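Local coordinates for Bd3459 (Bdellovibrio bacteriovorus, PDB 5CEC), which probably cleaves peptidoglycan as a predatory S13-family endopeptidase during prey invasion, and is bound by the ankyrin-repeat immunity protein Bd3460, at residues A[41-46]-A[305-310]; A[90-95]-A[106-111]; A[110-115]-A[142-147]; A[380-385]-A[403-408]. The protein carries 1 engineered substitution. One frame throughout, in Å; residues are numbered along the deposited sequence.

Contact 1 (A[41-46]-A[305-310])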
loop_
_atom_site.group_PDB
_atom_site.type_symbol
_atom_site.label_atom_id
_atom_site.label_comp_id
_atom_site.label_asym_id
_atom_site.label_seq_id
_atom_site.Cartn_x
_atom_site.Cartn_y
_atom_site.Cartn_z
ATOM N N LEU A 41 -6.416 7.100 20.464
ATOM C CA LEU A 41 -6.467 8.145 19.467
ATOM C C LEU A 41 -5.493 9.271 19.792
ATOM O O LEU A 41 -5.444 9.751 20.907
ATOM C CB LEU A 41 -7.880 8.692 19.380
ATOM C CG LEU A 41 -8.128 9.741 18.301
ATOM C CD1 LEU A 41 -7.934 9.217 16.875
ATOM C CD2 LEU A 41 -9.530 10.296 18.484
ATOM N N ASN A 42 -4.717 9.692 18.793
ATOM C CA ASN A 42 -3.983 10.960 18.876
ATOM C C ASN A 42 -4.914 12.084 18.443
ATOM O O ASN A 42 -5.177 12.996 19.209
ATOM C CB ASN A 42 -2.726 10.931 18.007
ATOM C CG ASN A 42 -1.593 10.162 18.633
ATOM O OD1 ASN A 42 -1.509 10.073 19.858
ATOM N ND2 ASN A 42 -0.711 9.579 17.789
ATOM N N SER A 43 -5.424 12.011 17.216
ATOM C CA SER A 43 -6.408 12.983 16.738
ATOM C C SER A 43 -7.192 12.479 15.553
ATOM O O SER A 43 -6.655 11.765 14.725
ATOM C CB SER A 43 -5.720 14.306 16.358
ATOM O OG SER A 43 -6.638 15.323 16.038
ATOM N N MET A 44 -8.454 12.917 15.462
ATOM C CA MET A 44 -9.277 12.746 14.269
ATOM C C MET A 44 -9.909 14.058 13.920
ATOM O O MET A 44 -10.398 14.798 14.783
ATOM C CB MET A 44 -10.371 11.684 14.477
ATOM C CG MET A 44 -11.269 11.483 13.275
ATOM S SD MET A 44 -12.377 10.081 13.479
ATOM C CE MET A 44 -13.189 10.066 11.887
ATOM N N CYS A 45 -9.955 14.314 12.632
ATOM C CA CYS A 45 -10.570 15.539 12.141
ATOM C C CYS A 45 -11.277 15.243 10.799
ATOM O O CYS A 45 -11.019 14.232 10.146
ATOM C CB CYS A 45 -9.530 16.733 12.073
ATOM S SG CYS A 45 -8.083 16.312 11.067
ATOM N N HIS A 46 -12.171 16.133 10.402
ATOM C CA HIS A 46 -12.896 15.996 9.158
ATOM C C HIS A 46 -13.395 17.351 8.648
ATOM O O HIS A 46 -13.485 18.302 9.412
ATOM C CB HIS A 46 -14.064 15.025 9.313
ATOM C CG HIS A 46 -15.184 15.522 10.158
ATOM N ND1 HIS A 46 -15.206 15.396 11.522
ATOM C CD2 HIS A 46 -16.322 16.175 9.818
ATOM C CE1 HIS A 46 -16.330 15.903 11.989
ATOM N NE2 HIS A 46 -17.019 16.399 10.977
ATOM N N ALA A 305 2.957 15.557 11.185
ATOM C CA ALA A 305 2.144 16.735 10.864
ATOM C C ALA A 305 0.888 16.720 11.690
ATOM O O ALA A 305 0.567 15.724 12.370
ATOM C CB ALA A 305 1.766 16.766 9.384
ATOM N N THR A 306 0.159 17.828 11.635
ATOM C CA THR A 306 -1.114 17.914 12.321
ATOM C C THR A 306 -2.221 17.257 11.501
ATOM O O THR A 306 -2.164 17.188 10.279
ATOM C CB THR A 306 -1.486 19.370 12.640
ATOM O OG1 THR A 306 -1.815 20.046 11.428
ATOM C CG2 THR A 306 -0.351 20.120 13.377
ATOM N N CYS A 307 -3.278 16.866 12.198
ATOM C CA CYS A 307 -4.466 16.313 11.561
ATOM C C CYS A 307 -5.081 17.401 10.641
ATOM O O CYS A 307 -5.479 17.107 9.513
ATOM C CB CYS A 307 -5.439 15.838 12.623
ATOM S SG CYS A 307 -6.753 14.784 12.011
ATOM N N GLU A 308 -5.133 18.661 11.108
ATOM C CA GLU A 308 -5.608 19.769 10.269
ATOM C C GLU A 308 -4.836 19.877 8.958
ATOM O O GLU A 308 -5.426 20.060 7.885
ATOM C CB GLU A 308 -5.547 21.124 10.997
ATOM C CG GLU A 308 -6.629 21.310 12.030
ATOM C CD GLU A 308 -6.719 22.727 12.569
ATOM O OE1 GLU A 308 -5.907 23.599 12.187
ATOM O OE2 GLU A 308 -7.629 22.979 13.381
ATOM N N MET A 309 -3.511 19.715 9.033
ATOM C CA MET A 309 -2.689 19.771 7.831
ATOM C C MET A 309 -3.088 18.666 6.837
ATOM O O MET A 309 -3.060 18.869 5.613
ATOM C CB MET A 309 -1.202 19.676 8.159
ATOM C CG MET A 309 -0.570 20.989 8.568
ATOM S SD MET A 309 -0.583 22.262 7.285
ATOM C CE MET A 309 -0.265 21.320 5.825
ATOM N N MET A 310 -3.421 17.477 7.345
ATOM C CA MET A 310 -3.873 16.413 6.461
ATOM C C MET A 310 -5.167 16.763 5.711
ATOM O O MET A 310 -5.316 16.477 4.522
ATOM C CB MET A 310 -3.983 15.102 7.240
ATOM C CG MET A 310 -2.664 14.579 7.784
ATOM S SD MET A 310 -1.355 14.364 6.535
ATOM C CE MET A 310 -0.478 15.917 6.607
#

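Contact 2 (A[90-95]-A[106-111])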
loop_
_atom_site.group_PDB
_atom_site.type_symbol
_atom_site.label_atom_id
_atom_site.label_comp_id
_atom_site.label_asym_id
_atom_site.label_seq_id
_atom_site.Cartn_x
_atom_site.Cartn_y
_atom_site.Cartn_z
ATOM N N PHE A 90 7.410 10.890 -17.548
ATOM C CA PHE A 90 8.847 10.872 -17.463
ATOM C C PHE A 90 9.342 10.368 -18.805
ATOM O O PHE A 90 9.039 9.240 -19.201
ATOM C CB PHE A 90 9.272 9.942 -16.328
ATOM C CG PHE A 90 8.891 10.485 -14.972
ATOM C CD1 PHE A 90 7.643 10.242 -14.413
ATOM C CD2 PHE A 90 9.781 11.282 -14.267
ATOM C CE1 PHE A 90 7.285 10.794 -13.186
ATOM C CE2 PHE A 90 9.424 11.848 -13.041
ATOM C CZ PHE A 90 8.180 11.586 -12.494
ATOM N N LYS A 91 10.117 11.205 -19.488
ATOM C CA LYS A 91 10.504 10.953 -20.900
ATOM C C LYS A 91 11.948 10.475 -20.940
ATOM O O LYS A 91 12.882 11.286 -21.068
ATOM C CB LYS A 91 10.280 12.214 -21.730
ATOM C CG LYS A 91 8.839 12.668 -21.699
ATOM C CD LYS A 91 8.669 14.021 -22.374
ATOM C CE LYS A 91 7.413 14.733 -21.903
ATOM N NZ LYS A 91 7.362 14.964 -20.416
ATOM N N THR A 92 12.144 9.165 -20.779
ATOM C CA THR A 92 13.488 8.571 -20.854
ATOM C C THR A 92 13.872 8.548 -22.336
ATOM O O THR A 92 13.071 8.139 -23.182
ATOM C CB THR A 92 13.476 7.149 -20.268
ATOM O OG1 THR A 92 13.025 7.214 -18.911
ATOM C CG2 THR A 92 14.852 6.517 -20.301
ATOM N N LYS A 93 15.068 9.047 -22.651
ATOM C CA LYS A 93 15.522 9.120 -24.028
ATOM C C LYS A 93 16.632 8.113 -24.286
ATOM O O LYS A 93 17.515 7.901 -23.459
ATOM C CB LYS A 93 15.976 10.548 -24.340
ATOM C CG LYS A 93 14.830 11.538 -24.303
ATOM C CD LYS A 93 15.319 12.965 -24.538
ATOM C CE LYS A 93 14.151 13.877 -24.904
ATOM N NZ LYS A 93 14.607 15.223 -25.336
ATOM N N LEU A 94 16.536 7.425 -25.406
ATOM C CA LEU A 94 17.567 6.506 -25.841
ATOM C C LEU A 94 18.173 7.117 -27.100
ATOM O O LEU A 94 17.480 7.379 -28.080
ATOM C CB LEU A 94 16.963 5.151 -26.149
ATOM C CG LEU A 94 16.866 4.163 -24.981
ATOM C CD1 LEU A 94 15.881 4.632 -23.955
ATOM C CD2 LEU A 94 16.489 2.802 -25.540
ATOM N N HIS A 95 19.472 7.282 -27.086
ATOM C CA HIS A 95 20.223 7.786 -28.223
ATOM C C HIS A 95 20.849 6.587 -28.902
ATOM O O HIS A 95 21.707 5.952 -28.314
ATOM C CB HIS A 95 21.265 8.778 -27.728
ATOM C CG HIS A 95 20.668 9.954 -27.032
ATOM N ND1 HIS A 95 20.344 11.103 -27.714
ATOM C CD2 HIS A 95 20.291 10.159 -25.744
ATOM C CE1 HIS A 95 19.834 11.984 -26.873
ATOM N NE2 HIS A 95 19.786 11.438 -25.671
ATOM N N ILE A 106 23.780 2.399 -27.564
ATOM C CA ILE A 106 22.648 3.094 -26.976
ATOM C C ILE A 106 23.090 3.834 -25.743
ATOM O O ILE A 106 23.663 3.238 -24.839
ATOM C CB ILE A 106 21.487 2.169 -26.629
ATOM C CG1 ILE A 106 20.987 1.469 -27.899
ATOM C CG2 ILE A 106 20.347 2.958 -25.978
ATOM C CD1 ILE A 106 19.803 0.557 -27.683
ATOM N N HIS A 107 22.790 5.127 -25.688
ATOM C CA HIS A 107 22.974 5.908 -24.472
ATOM C C HIS A 107 21.615 6.254 -23.889
ATOM O O HIS A 107 20.783 6.824 -24.590
ATOM C CB HIS A 107 23.740 7.208 -24.711
ATOM C CG HIS A 107 23.821 8.096 -23.503
ATOM N ND1 HIS A 107 24.644 7.824 -22.430
ATOM C CD2 HIS A 107 23.171 9.243 -23.193
ATOM C CE1 HIS A 107 24.527 8.792 -21.539
ATOM N NE2 HIS A 107 23.623 9.648 -21.963
ATOM N N ILE A 108 21.377 5.906 -22.625
ATOM C CA ILE A 108 20.144 6.271 -21.922
ATOM C C ILE A 108 20.298 7.616 -21.194
ATOM O O ILE A 108 21.106 7.756 -20.273
ATOM C CB ILE A 108 19.704 5.194 -20.925
ATOM C CG1 ILE A 108 19.484 3.839 -21.632
ATOM C CG2 ILE A 108 18.430 5.632 -20.227
ATOM C CD1 ILE A 108 19.233 2.685 -20.689
ATOM N N GLU A 109 19.558 8.606 -21.664
ATOM C CA GLU A 109 19.439 9.894 -21.036
ATOM C C GLU A 109 18.227 9.801 -20.127
ATOM O O GLU A 109 17.076 9.791 -20.587
ATOM C CB GLU A 109 19.297 10.986 -22.115
ATOM C CG GLU A 109 18.985 12.368 -21.546
ATOM C CD GLU A 109 18.765 13.430 -22.614
ATOM O OE1 GLU A 109 18.841 13.113 -23.817
ATOM O OE2 GLU A 109 18.478 14.594 -22.250
ATOM N N GLY A 110 18.482 9.666 -18.825
ATOM C CA GLY A 110 17.397 9.388 -17.906
ATOM C C GLY A 110 16.456 10.551 -17.655
ATOM O O GLY A 110 16.779 11.703 -17.920
ATOM N N SER A 111 15.286 10.217 -17.138
ATOM C CA SER A 111 14.264 11.161 -16.777
ATOM C C SER A 111 13.955 11.185 -15.270
ATOM O O SER A 111 13.023 11.865 -14.856
ATOM C CB SER A 111 12.962 10.833 -17.519
ATOM O OG SER A 111 12.515 9.541 -17.168
HETATM O O HOH W 1 14.844 7.357 -16.743
#

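Contact 3 (A[110-115]-A[142-147])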
loop_
_atom_site.group_PDB
_atom_site.type_symbol
_atom_site.label_atom_id
_atom_site.label_comp_id
_atom_site.label_asym_id
_atom_site.label_seq_id
_atom_site.Cartn_x
_atom_site.Cartn_y
_atom_site.Cartn_z
ATOM N N GLY A 110 18.482 9.666 -18.825
ATOM C CA GLY A 110 17.397 9.388 -17.906
ATOM C C GLY A 110 16.456 10.551 -17.655
ATOM O O GLY A 110 16.779 11.703 -17.920
ATOM N N SER A 111 15.286 10.217 -17.138
ATOM C CA SER A 111 14.264 11.161 -16.777
ATOM C C SER A 111 13.955 11.185 -15.270
ATOM O O SER A 111 13.023 11.865 -14.856
ATOM C CB SER A 111 12.962 10.833 -17.519
ATOM O OG SER A 111 12.515 9.541 -17.168
ATOM N N ARG A 112 14.662 10.368 -14.483
ATOM C CA ARG A 112 14.342 10.139 -13.068
ATOM C C ARG A 112 12.960 9.525 -12.864
ATOM O O ARG A 112 12.353 9.623 -11.807
ATOM C CB ARG A 112 14.515 11.403 -12.224
ATOM C CG ARG A 112 15.876 12.054 -12.405
ATOM C CD ARG A 112 16.194 13.046 -11.282
ATOM N NE ARG A 112 16.482 12.354 -10.027
ATOM C CZ ARG A 112 17.646 11.809 -9.696
ATOM N NH1 ARG A 112 18.705 11.886 -10.519
ATOM N NH2 ARG A 112 17.746 11.183 -8.524
ATOM N N ASP A 113 12.504 8.775 -13.874
ATOM C CA ASP A 113 11.266 7.974 -13.750
ATOM C C ASP A 113 11.415 7.169 -12.446
ATOM O O ASP A 113 12.366 6.393 -12.309
ATOM C CB ASP A 113 11.145 7.071 -14.994
ATOM C CG ASP A 113 9.930 6.186 -15.006
ATOM O OD1 ASP A 113 9.293 5.936 -13.965
ATOM O OD2 ASP A 113 9.621 5.732 -16.129
ATOM N N PRO A 114 10.447 7.304 -11.527
ATOM C CA PRO A 114 10.524 6.653 -10.204
ATOM C C PRO A 114 9.875 5.294 -10.142
ATOM O O PRO A 114 9.693 4.752 -9.060
ATOM C CB PRO A 114 9.775 7.641 -9.299
ATOM C CG PRO A 114 8.712 8.152 -10.195
ATOM C CD PRO A 114 9.341 8.271 -11.568
ATOM N N LEU A 115 9.535 4.741 -11.306
ATOM C CA LEU A 115 8.956 3.404 -11.399
ATOM C C LEU A 115 9.601 2.623 -12.522
ATOM O O LEU A 115 8.929 1.934 -13.276
ATOM C CB LEU A 115 7.430 3.509 -11.537
ATOM C CG LEU A 115 6.595 2.240 -11.494
ATOM C CD1 LEU A 115 7.066 1.320 -10.386
ATOM C CD2 LEU A 115 5.106 2.547 -11.387
ATOM N N ASP A 142 23.131 7.820 -17.970
ATOM C CA ASP A 142 23.511 8.981 -17.154
ATOM C C ASP A 142 22.916 8.890 -15.742
ATOM O O ASP A 142 22.310 7.895 -15.331
ATOM C CB ASP A 142 23.179 10.311 -17.868
ATOM C CG ASP A 142 21.708 10.626 -17.944
ATOM O OD1 ASP A 142 20.873 9.995 -17.251
ATOM O OD2 ASP A 142 21.384 11.555 -18.729
ATOM N N GLU A 143 23.167 9.942 -14.977
ATOM C CA GLU A 143 22.841 9.983 -13.567
ATOM C C GLU A 143 21.364 10.189 -13.277
ATOM O O GLU A 143 20.942 10.102 -12.136
ATOM C CB GLU A 143 23.688 11.032 -12.827
ATOM C CG GLU A 143 23.387 12.480 -13.183
ATOM C CD GLU A 143 24.178 13.042 -14.348
ATOM O OE1 GLU A 143 24.503 12.327 -15.334
ATOM O OE2 GLU A 143 24.432 14.254 -14.300
ATOM N N ASN A 144 20.559 10.369 -14.322
ATOM C CA ASN A 144 19.133 10.458 -14.139
ATOM C C ASN A 144 18.413 9.181 -14.496
ATOM O O ASN A 144 17.199 9.138 -14.401
ATOM C CB ASN A 144 18.583 11.640 -14.925
ATOM C CG ASN A 144 19.089 12.948 -14.389
ATOM O OD1 ASN A 144 19.081 13.161 -13.179
ATOM N ND2 ASN A 144 19.495 13.834 -15.283
ATOM N N PHE A 145 19.170 8.153 -14.906
ATOM C CA PHE A 145 18.571 6.854 -15.194
ATOM C C PHE A 145 18.531 6.057 -13.903
ATOM O O PHE A 145 19.527 5.465 -13.486
ATOM C CB PHE A 145 19.333 6.098 -16.277
ATOM C CG PHE A 145 18.750 4.734 -16.572
ATOM C CD1 PHE A 145 17.399 4.595 -16.872
ATOM C CD2 PHE A 145 19.541 3.582 -16.461
ATOM C CE1 PHE A 145 16.862 3.332 -17.122
ATOM C CE2 PHE A 145 19.009 2.330 -16.713
ATOM C CZ PHE A 145 17.672 2.195 -17.027
ATOM N N LEU A 146 17.387 6.118 -13.246
ATOM C CA LEU A 146 17.158 5.392 -12.012
ATOM C C LEU A 146 16.581 4.047 -12.364
ATOM O O LEU A 146 15.598 3.956 -13.097
ATOM C CB LEU A 146 16.247 6.145 -11.074
ATOM C CG LEU A 146 16.626 7.606 -10.825
ATOM C CD1 LEU A 146 15.549 8.297 -9.990
ATOM C CD2 LEU A 146 18.009 7.729 -10.182
ATOM N N LEU A 147 17.245 2.994 -11.924
ATOM C CA LEU A 147 16.838 1.622 -12.199
ATOM C C LEU A 147 16.940 0.834 -10.913
ATOM O O LEU A 147 18.047 0.728 -10.318
ATOM C CB LEU A 147 17.728 0.991 -13.262
ATOM C CG LEU A 147 17.452 -0.462 -13.592
ATOM C CD1 LEU A 147 16.106 -0.620 -14.285
ATOM C CD2 LEU A 147 18.563 -1.011 -14.467
HETATM O O HOH W 2 19.228 13.017 -18.113
HETATM O O HOH W 3 14.538 6.205 -14.192
#

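Contact 4 (A[380-385]-A[403-408])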
loop_
_atom_site.group_PDB
_atom_site.type_symbol
_atom_site.label_atom_id
_atom_site.label_comp_id
_atom_site.label_asym_id
_atom_site.label_seq_id
_atom_site.Cartn_x
_atom_site.Cartn_y
_atom_site.Cartn_z
ATOM N N PHE A 380 -11.328 13.273 5.697
ATOM C CA PHE A 380 -11.048 12.861 7.060
ATOM C C PHE A 380 -9.593 12.483 7.227
ATOM O O PHE A 380 -8.911 12.147 6.261
ATOM C CB PHE A 380 -11.938 11.647 7.438
ATOM C CG PHE A 380 -11.512 10.360 6.792
ATOM C CD1 PHE A 380 -10.555 9.567 7.393
ATOM C CD2 PHE A 380 -12.003 9.982 5.541
ATOM C CE1 PHE A 380 -10.116 8.410 6.774
ATOM C CE2 PHE A 380 -11.550 8.849 4.924
ATOM C CZ PHE A 380 -10.618 8.066 5.543
ATOM N N ALA A 381 -9.155 12.510 8.475
ATOM C CA ALA A 381 -7.867 11.935 8.867
ATOM C C ALA A 381 -7.964 11.407 10.275
ATOM O O ALA A 381 -8.559 12.054 11.154
ATOM C CB ALA A 381 -6.725 12.905 8.726
ATOM N N VAL A 382 -7.422 10.203 10.470
ATOM C CA VAL A 382 -7.400 9.558 11.793
ATOM C C VAL A 382 -5.970 9.177 12.121
ATOM O O VAL A 382 -5.341 8.436 11.354
ATOM C CB VAL A 382 -8.276 8.276 11.850
ATOM C CG1 VAL A 382 -8.402 7.778 13.279
ATOM C CG2 VAL A 382 -9.644 8.500 11.233
ATOM N N LEU A 383 -5.473 9.711 13.242
ATOM C CA LEU A 383 -4.100 9.498 13.672
ATOM C C LEU A 383 -4.172 8.750 14.994
ATOM O O LEU A 383 -4.580 9.323 15.997
ATOM C CB LEU A 383 -3.343 10.813 13.816
ATOM C CG LEU A 383 -3.388 11.734 12.595
ATOM C CD1 LEU A 383 -2.658 13.032 12.905
ATOM C CD2 LEU A 383 -2.816 11.094 11.366
ATOM N N MET A 384 -3.825 7.455 14.994
ATOM C CA MET A 384 -3.806 6.644 16.227
ATOM C C MET A 384 -2.396 6.504 16.712
ATOM O O MET A 384 -1.454 6.465 15.933
ATOM C CB MET A 384 -4.353 5.245 16.015
ATOM C CG MET A 384 -5.754 5.154 15.456
ATOM S SD MET A 384 -7.042 5.737 16.575
ATOM C CE MET A 384 -6.908 4.570 17.906
ATOM N N HIS A 385 -2.310 6.376 18.025
ATOM C CA HIS A 385 -1.119 5.953 18.713
ATOM C C HIS A 385 -1.107 4.427 18.905
ATOM O O HIS A 385 -2.116 3.837 19.248
ATOM C CB HIS A 385 -1.068 6.620 20.090
ATOM C CG HIS A 385 -0.019 6.040 20.935
ATOM N ND1 HIS A 385 1.301 6.382 20.787
ATOM C CD2 HIS A 385 -0.059 5.001 21.806
ATOM C CE1 HIS A 385 2.033 5.588 21.564
ATOM N NE2 HIS A 385 1.226 4.751 22.180
ATOM N N LYS A 403 -11.261 1.973 11.348
ATOM C CA LYS A 403 -12.358 1.652 10.446
ATOM C C LYS A 403 -13.700 1.972 11.070
ATOM O O LYS A 403 -14.586 2.533 10.416
ATOM C CB LYS A 403 -12.309 0.161 10.093
ATOM C CG LYS A 403 -11.133 -0.215 9.238
ATOM C CD LYS A 403 -11.105 -1.707 8.927
ATOM C CE LYS A 403 -9.922 -2.091 8.054
ATOM N NZ LYS A 403 -9.884 -3.540 7.784
ATOM N N ASN A 404 -13.846 1.655 12.344
ATOM C CA ASN A 404 -15.102 1.951 13.050
ATOM C C ASN A 404 -15.335 3.434 13.180
ATOM O O ASN A 404 -16.479 3.869 13.047
ATOM C CB ASN A 404 -15.162 1.226 14.398
ATOM C CG ASN A 404 -15.243 -0.315 14.252
ATOM O OD1 ASN A 404 -15.469 -0.845 13.170
ATOM N ND2 ASN A 404 -15.100 -1.005 15.330
ATOM N N LYS A 405 -14.279 4.206 13.415
ATOM C CA LYS A 405 -14.442 5.681 13.504
ATOM C C LYS A 405 -14.853 6.280 12.147
ATOM O O LYS A 405 -15.718 7.179 12.065
ATOM C CB LYS A 405 -13.149 6.342 13.998
ATOM C CG LYS A 405 -12.864 6.113 15.480
ATOM C CD LYS A 405 -11.514 6.658 15.867
ATOM C CE LYS A 405 -11.109 6.299 17.268
ATOM N NZ LYS A 405 -12.056 6.899 18.260
ATOM N N VAL A 406 -14.241 5.793 11.069
ATOM C CA VAL A 406 -14.628 6.284 9.742
ATOM C C VAL A 406 -16.055 5.833 9.410
ATOM O O VAL A 406 -16.847 6.608 8.852
ATOM C CB VAL A 406 -13.615 5.849 8.667
ATOM C CG1 VAL A 406 -14.069 6.298 7.278
ATOM C CG2 VAL A 406 -12.256 6.418 9.027
ATOM N N SER A 407 -16.414 4.611 9.796
ATOM C CA SER A 407 -17.767 4.115 9.544
ATOM C C SER A 407 -18.793 4.966 10.293
ATOM O O SER A 407 -19.867 5.295 9.763
ATOM C CB SER A 407 -17.879 2.654 9.950
ATOM O OG SER A 407 -17.010 1.867 9.180
ATOM N N GLN A 408 -18.461 5.353 11.522
ATOM C CA GLN A 408 -19.343 6.214 12.330
ATOM C C GLN A 408 -19.544 7.550 11.623
ATOM O O GLN A 408 -20.680 8.060 11.573
ATOM C CB GLN A 408 -18.754 6.419 13.731
ATOM C CG GLN A 408 -19.647 7.183 14.702
ATOM C CD GLN A 408 -20.976 6.478 14.963
ATOM O OE1 GLN A 408 -21.044 5.263 15.115
ATOM N NE2 GLN A 408 -22.040 7.247 15.005
#

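Contact 1 (A[41-46]-A[305-310])
A disulfide joins Cys-45, on the strand part of segment 41-46, to the first turn of the helix that starts at Cys-307. Its SG atoms, Cys-45 SG and Cys-307 SG, lie 2.2 Å apart with a left-handed torsion of -102° about the bond. The two ends are built differently. On Cys-45 the sulfur sits in the crowded position between backbone N and carbonyl carbon (chi1 56°), while on Cys-307 it is anti to the backbone N, which swings it against the strand, where Cys-307 SG comes to 3.3 Å from Cys-45 N. Ser-43, two residues back on the same face, is small enough to pack beside the bridge, its OG 3.7 Å from Cys-307 CB; that hydroxyl is hydrogen-bonded to Asp-59. The helix start is fixed independently by Thr-306, the N-cap, whose OG1 accepts from Met-309 N at 3.0 Å.

Away from the bridge the contact loosens. Met-44 points from the strand's other face to Lys-405, and Glu-308, partly exposed, points from the strand and its side chain touches Lys-62. A classic beta bulge, with Asn-42 and Ser-43 both facing Leu-383, precedes the bridge. Since Cys-307 and Met-310 also rest on Ala-381, a helix is here tied covalently to one face of an antiparallel sheet whose other face carries helix 394-411, the layered arrangement of the penicillin-binding protein and beta-lactamase fold.

Contact 2 (A[90-95]-A[106-111])
Strands 91-98 and 104-109 form an antiparallel beta hairpin, and residues 90-95 and 106-111 show its ladder. Lys-93 with Glu-109 and His-95 with His-107 are hydrogen-bonded pairs, so their four backbone N-H groups and four carbonyls are satisfied across the hairpin; the shortest of these bonds, Glu-109 N to Lys-93 O, measures 2.8 Å. Between them Leu-94 and Ile-108 form a non-hydrogen-bonded pair; Leu-94 turns its own backbone polar groups to Met-233 of the next strand.

The apolar face suits branched aliphatic residues. Leu-94 CG meets Ile-106 CG2 at 3.8 Å, Thr-92 CG2 lies 3.7 Å from Ile-108 CG2, and Leu-124 and Leu-128 of helix 118-130 pack over Leu-94. Beyond the ladder, water 1 accepts from Ser-111 N at 2.9 Å and is also hydrogen-bonded to Thr-92 OG1, bridging Thr-92 and the loop residue Ser-111, past the last backbone pair.

The opposite face, bearing Lys-93, His-95, His-107 and Glu-109, is polar. His-107 ND1 is satisfied by Thr-140, and a bound sulfate lies beside His-95. The extended Lys-93 chain runs alongside Glu-109, methylene CD 3.6 Å from OE1; Lys-93 NZ is 5.0 Å from Glu-109 OE1, the charged atoms not in contact, so any attraction is long-range. The nearby negative charge would be expected to favour a protonated His-95. Ring and carboxylate are nearly coplanar, 13° apart, and His-95 NE2 donates to the anti lone pair of Glu-109 OE1 at 2.7 Å.

Contact 3 (A[110-115]-A[142-147])
Asp-142 OD1 is gripped by two backbone N-H groups, Gly-110 N at 2.9 Å from across the contact and Asn-144 N at 3.0 Å from its own segment, both approaching from above the carboxylate plane. The second bond closes an Asx turn, set within a type I beta turn from Asp-142 to Phe-145. The other carboxylate oxygen, OD2, takes a hydrogen from water 2, which also donates to Gly-110 O and accepts from Asn-144 ND2, tying both segments together, as water 3 does at Asp-113 O and Leu-146 O. Glycine suits position 110 because the turn presses on its CA, 3.7 Å from Phe-145 N, where a beta carbon would overlap the Asn-144 to Phe-145 peptide.

These loops leave the parallel neighbouring strands 104-109 and 135-141, and helix 118-130 makes the beta-alpha-beta crossover between them. Arg-112 bonds across the contact twice. Its backbone N donates to Asn-144 O at 2.8 Å, and its side chain, bent at chi3 (72°), folds back so that NH1 meets a lone pair of Asn-144 OD1 at 3.0 Å. The oxygen lies in the guanidinium plane although the amide is turned nearly perpendicular, at 88°. Leu-146 supplies greasy cover, CD1 lying over one guanidinium face and 3.8 Å from Arg-112 CA. Asn-262 takes the NE hydrogen. Asp-113 OD1 accepts from Leu-115 N at 2.9 Å, closing a second Asx turn.

Contact 4 (A[380-385]-A[403-408])
Val-406, Lys-405 and Val-382 give up the most surface where helix 394-411 lies against strand 376-385, an inner strand of the antiparallel sheet. The short segments run roughly antiparallel, at 152°, with axes 9.7 Å apart, a spacing that medium-sized aliphatic side chains can fill.

Val-406 points at the strand with CG2 anti to its carbonyl carbon. That methyl touches Phe-380 CE1 at 3.7 Å and Val-382 CG2 at 4.0 Å, bridging two residues on the same face of the strand. The other methyl, CG1, sits over one face of the Phe-380 ring, toward its rim, and the two side chains cross at about a right angle. Phe-380 takes the crowded first torsion (chi1 74°), with Leu-367 and Leu-409 also against it.

Val-382 has CG1 anti to its backbone N and turns that branch to the lysine instead, 4.2 Å from Lys-405 CD. Lys-405 suits the border of the contact because its methylene chain can lie over apolar groups before its end bends at chi4 (-63°). Its CE meets Met-384 SD tip to tip at 4.2 Å, the flexible thioether being bent at chi2 and chi3 to get there.

On the far side of the helix Lys-403 NZ makes a salt bridge to Asp-107 of the Bd3460 chain, and Ser-407 packs on that chain's Tyr-174. The helix thus has two chemistries: methyl and methylene groups toward the sheet, implying cohesion by dispersion and the hydrophobic effect, and a salt bridge, a hydrogen bond and aromatic packing toward the immunity protein.

How the contacts relate
From the N terminus, strand 40-48 enters contact 1, but that contact closes only at 305-310, enclosing a loop of 258 residues. Contacts 2 and 3 nest inside it. Contact 2 closes a short hairpin loop, and contact 3 opens on Gly-110 and Ser-111, where contact 2 ends, and closes at 142-147 around helix 118-130, tying exit loops of the mixed sheet. After contact 1 has closed, contact 4 opens and closes in series, joining strand 376-385 to helix 394-411. Contacts 1 and 4 meet through neighbouring strands of the antiparallel sheet. This pair and contacts 2 and 3 lie on opposite sides of the chain's centre, contacts 1 and 2 being 42 Å apart between centres.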